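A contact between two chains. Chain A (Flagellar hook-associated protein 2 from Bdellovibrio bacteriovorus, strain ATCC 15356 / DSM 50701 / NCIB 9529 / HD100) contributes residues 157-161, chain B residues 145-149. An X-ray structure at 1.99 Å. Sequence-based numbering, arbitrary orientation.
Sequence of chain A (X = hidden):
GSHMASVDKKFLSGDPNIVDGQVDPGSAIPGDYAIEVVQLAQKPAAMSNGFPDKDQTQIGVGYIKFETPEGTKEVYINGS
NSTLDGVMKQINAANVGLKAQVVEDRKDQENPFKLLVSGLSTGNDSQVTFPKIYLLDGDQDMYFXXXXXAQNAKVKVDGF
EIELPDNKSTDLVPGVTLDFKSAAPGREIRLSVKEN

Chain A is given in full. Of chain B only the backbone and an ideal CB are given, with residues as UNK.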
# COMPACT_ATOMS: atom_id res chain seq x y z
N VAL A 157 12.01 -13.84 3.82
CA VAL A 157 13.39 -13.41 3.89
C VAL A 157 14.04 -13.90 2.59
O VAL A 157 13.98 -15.08 2.25
CB VAL A 157 14.08 -13.89 5.17
CG1 VAL A 157 14.03 -15.41 5.29
CG2 VAL A 157 15.51 -13.35 5.24
N ASP A 158 14.61 -12.95 1.85
CA ASP A 158 15.10 -13.18 0.48
C ASP A 158 14.11 -14.04 -0.35
O ASP A 158 14.52 -14.93 -1.09
CB ASP A 158 16.48 -13.84 0.53
CG ASP A 158 17.57 -12.89 1.06
OD1 ASP A 158 17.40 -11.64 1.04
OD2 ASP A 158 18.62 -13.41 1.49
N GLY A 159 12.82 -13.76 -0.19
CA GLY A 159 11.77 -14.43 -0.94
C GLY A 159 11.22 -15.71 -0.36
O GLY A 159 10.30 -16.27 -0.95
N PHE A 160 11.78 -16.21 0.76
CA PHE A 160 11.29 -17.43 1.38
C PHE A 160 10.38 -17.11 2.54
O PHE A 160 10.79 -16.41 3.48
CB PHE A 160 12.43 -18.29 1.91
CG PHE A 160 13.38 -18.74 0.87
CD1 PHE A 160 13.07 -19.80 0.03
CD2 PHE A 160 14.59 -18.12 0.73
CE1 PHE A 160 13.94 -20.22 -0.93
CE2 PHE A 160 15.50 -18.57 -0.24
CZ PHE A 160 15.16 -19.63 -1.06
N GLU A 161 9.16 -17.67 2.51
CA GLU A 161 8.18 -17.40 3.56
C GLU A 161 8.47 -18.32 4.75
O GLU A 161 8.54 -19.52 4.59
CB GLU A 161 6.73 -17.59 3.07
CG GLU A 161 5.72 -17.34 4.16
CD GLU A 161 4.29 -17.38 3.69
OE1 GLU A 161 3.57 -18.29 4.13
OE2 GLU A 161 3.91 -16.52 2.87
N UNK B 145 15.26 -27.46 0.38
CA UNK B 145 13.83 -27.73 0.15
C UNK B 145 13.28 -26.68 -0.83
O UNK B 145 12.36 -26.93 -1.60
CB UNK B 145 13.05 -27.71 1.46
N UNK B 146 13.90 -25.50 -0.82
CA UNK B 146 13.45 -24.43 -1.69
C UNK B 146 14.64 -23.65 -2.22
O UNK B 146 15.61 -23.44 -1.51
CB UNK B 146 12.49 -23.50 -0.95
N UNK B 147 14.58 -23.24 -3.49
CA UNK B 147 15.54 -22.26 -3.99
C UNK B 147 14.86 -21.18 -4.83
O UNK B 147 13.73 -21.37 -5.30
CB UNK B 147 16.62 -22.96 -4.82
N UNK B 148 15.56 -20.05 -4.99
CA UNK B 148 15.08 -18.93 -5.78
C UNK B 148 16.18 -18.41 -6.73
O UNK B 148 17.35 -18.31 -6.34
CB UNK B 148 14.60 -17.81 -4.86
N UNK B 149 15.79 -18.11 -7.96
CA UNK B 149 16.73 -17.65 -8.94
C UNK B 149 16.96 -16.17 -8.70
O UNK B 149 16.10 -15.46 -8.18
CB UNK B 149 16.23 -17.92 -10.36

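Chain A meets this segment with a tight type I' turn from Val157(A) to Phe160(A), closed by two backbone hydrogen bonds, Val157(A) N to Phe160(A) O and Phe160(A) N to Val157(A) O, both 2.9 Å. The turn offers chain B the phenyl ring of Phe160(A), the carbonyl oxygens of Asp158(A) and Gly159(A), and the bare CA of Gly159(A).

Position 145 has nothing of the chain A stretch within 5.5 Å of its ideal CB, so the contact sets no preference; Glu145(B) makes no contact with the turn.

At position 146 the backbone is extended and CA-to-CB points toward chain A, with the ideal CB 3.6 Å from Phe160(A) CE1. The ring edge lies close beside the CB, so an aliphatic side chain could pack there, while a longer polar one could run past it; the slightly positive rim of an aromatic ring also tolerates a carboxylate. The residue is Glu146(B). Its OE2 approaches Phe160(A) CD1 at 3.5 Å, near the ring plane, a contact without a hydrogen bond.

Position 147 continues the strand with CA-to-CB pointing away, and its ideal CB is 5.2 Å from Phe160(A) CZ. Chain A therefore places little demand on the side chain, and small or polar residues fit as well as larger ones. Ser147(B) contributes chiefly through its backbone: its CA lies 4.0 Å from Phe160(A) CZ, at the ring edge.

Position 148 again points toward chain A. The ideal CB is 4.2 Å from Phe160(A) CZ and 4.7 Å from Asp158(A) O, so a side chain leaving here has the aromatic ring at its flank and the Asp158(A) carbonyl oxygen nearly straight ahead. A long aliphatic stem would suit the ring, and a donor at its end would suit the oxygens; lysine, arginine, glutamine or methionine could each satisfy part of this. Arg148(B) is found. Its CG lies 4.0 Å from Phe160(A) CE1, and CD sits over one face of the ring while coming within 3.5 Å of Gly159(A) O. The guanidinium then lays one face over Gly159(A) CA, where a side chain would not fit: an ideal CB on Gly159(A) would fall 2.3 Å from Arg148(B) NE, and the backbone angles there call for glycine in any case. No direct hydrogen bond joins the two stretches. Instead, a water donates to Asp158(A) O at 2.7 Å and accepts a weak hydrogen bond from Arg148(B) NH1 at 2.5 Å.

Position 149 is again beyond reach of the turn and leaves the choice open; Lys149(B) makes no contact with it.

Chain B (145-149) EESRK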
# COMPACT_ATOMS: atom_id res chain seq x y z
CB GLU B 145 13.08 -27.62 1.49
CG GLU B 145 11.80 -28.47 1.63
CD GLU B 145 11.19 -28.40 3.04
OE1 GLU B 145 11.72 -27.70 3.93
OE2 GLU B 145 10.15 -29.07 3.28
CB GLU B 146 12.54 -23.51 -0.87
CG GLU B 146 11.10 -23.38 -1.36
CD GLU B 146 10.42 -22.17 -0.75
OE1 GLU B 146 10.10 -22.23 0.47
OE2 GLU B 146 10.24 -21.14 -1.46
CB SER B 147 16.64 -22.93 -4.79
OG SER B 147 16.11 -23.69 -5.85
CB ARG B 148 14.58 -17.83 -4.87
CG ARG B 148 13.19 -18.16 -4.24
CD ARG B 148 12.67 -16.98 -3.46
NE ARG B 148 11.77 -16.06 -4.21
CZ ARG B 148 12.13 -14.86 -4.69
NH1 ARG B 148 13.38 -14.40 -4.61
NH2 ARG B 148 11.22 -14.12 -5.31
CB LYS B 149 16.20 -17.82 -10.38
CG LYS B 149 15.77 -19.22 -10.72
CD LYS B 149 15.06 -19.21 -12.09
CE LYS B 149 14.44 -20.57 -12.45
NZ LYS B 149 13.32 -20.34 -13.44
O HOH W 1 15.62 -14.27 -3.50
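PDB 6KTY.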